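Local coordinates for protein cortical-lytic enzyme (Bacillus cereus, PDB 4S3J) that hydrolyses partially degraded cortex peptidoglycan during spore germination, acting as an N-acetylglucosaminidase that recognises muramic acid delta-lactam, at residues S114-I118 / P152-A156; T126-N130 / N160-Q164. All coordinates share one frame; numbering follows the deposited sequence.

Interaction 1: residues S114-I118 / P152-A156; sequences STIPI and PTETA
Both carboxylate oxygens of E154 are engaged by the neighbourhood of I118. OE2 accepts the backbone N-H of I118, with N to OE2 at 2.9 Å and an N-H...O angle of 159°; the donor comes from the syn side, 27° out of the carboxylate plane. OE1 accepts a hydrogen bond from a water 2.7 Å away, and the same water donates to the carbonyl O of I118 at 2.6 Å, so the N-H of I118 binds the carboxylate directly and its C=O is bridged to it by water. K157 adds a salt bridge to OE1. An extended chain beyond CG carries the carboxylate across from the N-cap position of helix 155-164, close enough that CB of P117, the proline after a cis peptide, lies 3.1 Å from OE2. Next to this polar link, CG1 of I118 packs on CG2 of T153 at 3.8 Å, the two side chains running past each other in opposite directions, while T153 OG1, anti to its own N (chi1 -174°), faces CG2 of I116. Within the loop, T115 OG1 donates a hydrogen bond to P117 O, 2.7 Å away. With an amide N-H, water and K157 all directed at it, the E154 carboxylate is probably held as the anion.

Interaction 2: residues T126-N130 / N160-Q164; sequences TRAIN and NIATQ
I161 meets R127 where two helices of the family 18 TIM barrel, 120-129 and 155-164, lie side by side. I161 is the residue to follow, since its CB bond is directed at the opposite helix and it is in contact with three of that segment's residues. At CB the side chain divides. The CG2 branch reaches CG2 of T126 at 4.3 Å, a methyl-to-methyl contact on the buried side; T126 OG1 is meanwhile hydrogen-bonded to L122 O in its own helix. The other branch leaves through CG1, anti to the carbonyl carbon (chi1 -73°), and passes 4.2 Å from NE of R127. At its tip, CD1 sits over one face of the guanidinium, 3.9 Å from NE, and also touches CG of the same arginine at 4.0 Å. R127 reaches this position with its chain extended from CG to NE, and the two side chains cross at about a right angle. The arginine also touches a crystal neighbour, so its pose in solution may differ. Alongside, N130 turns its amide to the backbone of the second helix. Its ND2 comes within 2.9 Å of I161 O, but the angle is too poor for a hydrogen bond, so proximity alone describes this pair. At the other end of the amide, N130 OD1 is hydrogen-bonded to T167 OG1, just after helix 155-164, which is consistent with OD1 being on that side. A162 packs beside it and also touches L136 of strand 135-143, placing this side of the contact against the barrel wall. Within the contact, OD1 of N130 lies 3.6 Å from CA of A162.

In the fold
After the two N-terminal LysM domains, the chain runs through strand 104-111 into the loop holding 114-118, then helix 120-129 with 126-130. Strand 135-143 follows, and the path then reaches 152-156 and, within helix 155-164, residues 160-164. Interaction 1 closes a loop with 33 residues between its segments, and interaction 2 one with 29. The segments alternate along the chain, so the two closures cross. Their centres lie about 15 Å apart, and both use helix 155-164. Together they join the loop before helix 120-129 and the end of that helix to the start and later part of helix 155-164, one contact at the surface and one buried.

Interaction 1: residues S114-I118 / P152-A156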
loop_
_atom_site.group_PDB
_atom_site.type_symbol
_atom_site.label_atom_id
_atom_site.label_comp_id
_atom_site.label_asym_id
_atom_site.label_seq_id
_atom_site.Cartn_x
_atom_site.Cartn_y
_atom_site.Cartn_z
ATOM N N SER A 114 -12.745 -13.437 3.299
ATOM C CA SER A 114 -13.149 -13.918 4.615
ATOM C C SER A 114 -14.316 -14.897 4.523
ATOM O O SER A 114 -14.844 -15.324 5.545
ATOM C CB SER A 114 -13.542 -12.744 5.515
ATOM O OG SER A 114 -14.613 -12.015 4.953
ATOM N N THR A 115 -14.713 -15.248 3.304
ATOM C CA THR A 115 -15.846 -16.143 3.108
ATOM C C THR A 115 -15.576 -17.174 2.030
ATOM O O THR A 115 -14.661 -17.032 1.214
ATOM C CB THR A 115 -17.116 -15.366 2.720
ATOM O OG1 THR A 115 -16.945 -14.768 1.428
ATOM C CG2 THR A 115 -17.422 -14.288 3.744
ATOM N N ILE A 116 -16.385 -18.225 2.035
ATOM C CA ILE A 116 -16.378 -19.195 0.956
ATOM C C ILE A 116 -17.816 -19.391 0.501
ATOM O O ILE A 116 -18.662 -19.785 1.311
ATOM C CB ILE A 116 -15.775 -20.557 1.391
ATOM C CG1 ILE A 116 -14.352 -20.377 1.928
ATOM C CG2 ILE A 116 -15.760 -21.540 0.220
ATOM C CD1 ILE A 116 -13.814 -21.587 2.674
ATOM N N PRO A 117 -18.111 -19.086 -0.778
ATOM C CA PRO A 117 -17.231 -18.522 -1.814
ATOM C C PRO A 117 -16.841 -17.066 -1.558
ATOM O O PRO A 117 -17.395 -16.429 -0.672
ATOM C CB PRO A 117 -18.069 -18.639 -3.092
ATOM C CG PRO A 117 -19.472 -18.632 -2.623
ATOM C CD PRO A 117 -19.469 -19.332 -1.294
ATOM N N ILE A 118 -15.886 -16.562 -2.336
ATOM C CA ILE A 118 -15.451 -15.174 -2.225
ATOM C C ILE A 118 -16.625 -14.255 -2.551
ATOM O O ILE A 118 -17.363 -14.500 -3.504
ATOM C CB ILE A 118 -14.283 -14.863 -3.176
ATOM C CG1 ILE A 118 -13.111 -15.814 -2.949
ATOM C CG2 ILE A 118 -13.785 -13.417 -2.992
ATOM C CD1 ILE A 118 -12.065 -15.755 -4.059
ATOM N N PRO A 152 -6.355 -21.984 -1.254
ATOM C CA PRO A 152 -7.542 -21.159 -0.987
ATOM C C PRO A 152 -8.610 -21.306 -2.069
ATOM O O PRO A 152 -8.308 -21.751 -3.170
ATOM C CB PRO A 152 -6.985 -19.741 -0.965
ATOM C CG PRO A 152 -5.786 -19.793 -1.826
ATOM C CD PRO A 152 -5.192 -21.164 -1.637
ATOM N N THR A 153 -9.846 -20.913 -1.763
ATOM C CA THR A 153 -10.949 -21.181 -2.674
ATOM C C THR A 153 -10.814 -20.382 -3.968
ATOM O O THR A 153 -10.277 -19.276 -3.961
ATOM C CB THR A 153 -12.314 -20.864 -2.000
ATOM O OG1 THR A 153 -13.381 -21.262 -2.863
ATOM C CG2 THR A 153 -12.447 -19.380 -1.669
ATOM N N GLU A 154 -11.281 -20.962 -5.073
ATOM C CA GLU A 154 -11.372 -20.270 -6.362
ATOM C C GLU A 154 -10.028 -19.710 -6.833
ATOM O O GLU A 154 -9.964 -18.630 -7.434
ATOM C CB GLU A 154 -12.415 -19.148 -6.260
ATOM C CG GLU A 154 -13.794 -19.637 -5.808
ATOM C CD GLU A 154 -14.765 -18.496 -5.525
ATOM O OE1 GLU A 154 -14.970 -17.638 -6.405
ATOM O OE2 GLU A 154 -15.306 -18.452 -4.399
ATOM N N THR A 155 -8.951 -20.454 -6.581
ATOM C CA THR A 155 -7.619 -20.001 -6.978
ATOM C C THR A 155 -7.520 -19.816 -8.482
ATOM O O THR A 155 -6.955 -18.836 -8.942
ATOM C CB THR A 155 -6.515 -20.979 -6.498
ATOM O OG1 THR A 155 -6.409 -20.897 -5.075
ATOM C CG2 THR A 155 -5.175 -20.607 -7.050
ATOM N N ALA A 156 -8.059 -20.751 -9.261
ATOM C CA ALA A 156 -7.962 -20.650 -10.717
ATOM C C ALA A 156 -8.650 -19.384 -11.228
ATOM O O ALA A 156 -8.152 -18.731 -12.147
ATOM C CB ALA A 156 -8.557 -21.884 -11.381
HETATM O O HOH W 1 -16.953 -15.904 -5.676
#

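Interaction 2: residues T126-N130 / N160-Q164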
loop_
_atom_site.group_PDB
_atom_site.type_symbol
_atom_site.label_atom_id
_atom_site.label_comp_id
_atom_site.label_asym_id
_atom_site.label_seq_id
_atom_site.Cartn_x
_atom_site.Cartn_y
_atom_site.Cartn_z
ATOM N N THR A 126 -11.317 -6.692 -7.218
ATOM C CA THR A 126 -10.091 -7.248 -7.770
ATOM C C THR A 126 -9.995 -6.936 -9.267
ATOM O O THR A 126 -8.933 -6.546 -9.764
ATOM C CB THR A 126 -10.027 -8.777 -7.552
ATOM O OG1 THR A 126 -10.108 -9.072 -6.154
ATOM C CG2 THR A 126 -8.729 -9.361 -8.108
ATOM N N ARG A 127 -11.093 -7.118 -9.992
ATOM C CA ARG A 127 -11.101 -6.802 -11.416
ATOM C C ARG A 127 -10.839 -5.318 -11.672
ATOM O O ARG A 127 -10.178 -4.968 -12.662
ATOM C CB ARG A 127 -12.428 -7.207 -12.052
ATOM C CG ARG A 127 -12.652 -8.692 -12.099
ATOM C CD ARG A 127 -13.794 -9.061 -13.031
ATOM N NE ARG A 127 -13.935 -10.512 -13.128
ATOM C CZ ARG A 127 -14.845 -11.234 -12.476
ATOM N NH1 ARG A 127 -15.719 -10.655 -11.658
ATOM N NH2 ARG A 127 -14.876 -12.551 -12.638
ATOM N N ALA A 128 -11.383 -4.460 -10.814
ATOM C CA ALA A 128 -11.230 -3.021 -10.993
ATOM C C ALA A 128 -9.778 -2.593 -10.794
ATOM O O ALA A 128 -9.285 -1.706 -11.484
ATOM C CB ALA A 128 -12.129 -2.258 -10.025
ATOM N N ILE A 129 -9.093 -3.252 -9.867
ATOM C CA ILE A 129 -7.737 -2.865 -9.482
ATOM C C ILE A 129 -6.675 -3.527 -10.365
ATOM O O ILE A 129 -5.619 -2.960 -10.590
ATOM C CB ILE A 129 -7.509 -3.186 -7.984
ATOM C CG1 ILE A 129 -8.278 -2.146 -7.152
ATOM C CG2 ILE A 129 -6.024 -3.183 -7.622
ATOM C CD1 ILE A 129 -8.303 -2.411 -5.650
ATOM N N ASN A 130 -6.979 -4.710 -10.885
ATOM C CA ASN A 130 -5.998 -5.494 -11.651
ATOM C C ASN A 130 -5.221 -4.735 -12.749
ATOM O O ASN A 130 -4.022 -4.978 -12.940
ATOM C CB ASN A 130 -6.688 -6.705 -12.293
ATOM C CG ASN A 130 -5.698 -7.741 -12.784
ATOM O OD1 ASN A 130 -4.770 -8.118 -12.066
ATOM N ND2 ASN A 130 -5.859 -8.167 -14.030
ATOM N N ASN A 160 -6.598 -16.363 -13.099
ATOM C CA ASN A 160 -6.986 -16.051 -14.471
ATOM C C ASN A 160 -7.312 -14.566 -14.637
ATOM O O ASN A 160 -7.025 -13.974 -15.680
ATOM C CB ASN A 160 -8.193 -16.889 -14.896
ATOM C CG ASN A 160 -8.492 -16.773 -16.383
ATOM O OD1 ASN A 160 -7.585 -16.747 -17.213
ATOM N ND2 ASN A 160 -9.773 -16.680 -16.721
ATOM N N ILE A 161 -7.910 -13.965 -13.614
ATOM C CA ILE A 161 -8.173 -12.529 -13.641
ATOM C C ILE A 161 -6.851 -11.789 -13.825
ATOM O O ILE A 161 -6.733 -10.874 -14.640
ATOM C CB ILE A 161 -8.887 -12.055 -12.357
ATOM C CG1 ILE A 161 -10.348 -12.515 -12.372
ATOM C CG2 ILE A 161 -8.831 -10.525 -12.211
ATOM C CD1 ILE A 161 -11.093 -12.270 -11.076
ATOM N N ALA A 162 -5.858 -12.184 -13.038
ATOM C CA ALA A 162 -4.549 -11.560 -13.108
ATOM C C ALA A 162 -3.940 -11.702 -14.501
ATOM O O ALA A 162 -3.576 -10.707 -15.132
ATOM C CB ALA A 162 -3.630 -12.160 -12.066
ATOM N N THR A 163 -3.883 -12.945 -14.980
ATOM C CA THR A 163 -3.208 -13.291 -16.227
ATOM C C THR A 163 -3.842 -12.565 -17.415
ATOM O O THR A 163 -3.140 -12.049 -18.282
ATOM C CB THR A 163 -3.249 -14.824 -16.431
ATOM O OG1 THR A 163 -2.480 -15.441 -15.395
ATOM C CG2 THR A 163 -2.696 -15.250 -17.800
ATOM N N GLN A 164 -5.169 -12.499 -17.441
ATOM C CA GLN A 164 -5.861 -11.820 -18.532
ATOM C C GLN A 164 -5.564 -10.320 -18.589
ATOM O O GLN A 164 -5.813 -9.682 -19.607
ATOM C CB GLN A 164 -7.370 -12.044 -18.420
ATOM C CG GLN A 164 -7.812 -13.486 -18.705
ATOM C CD GLN A 164 -7.244 -14.046 -20.000
ATOM O OE1 GLN A 164 -6.741 -15.172 -20.032
ATOM N NE2 GLN A 164 -7.322 -13.264 -21.071
#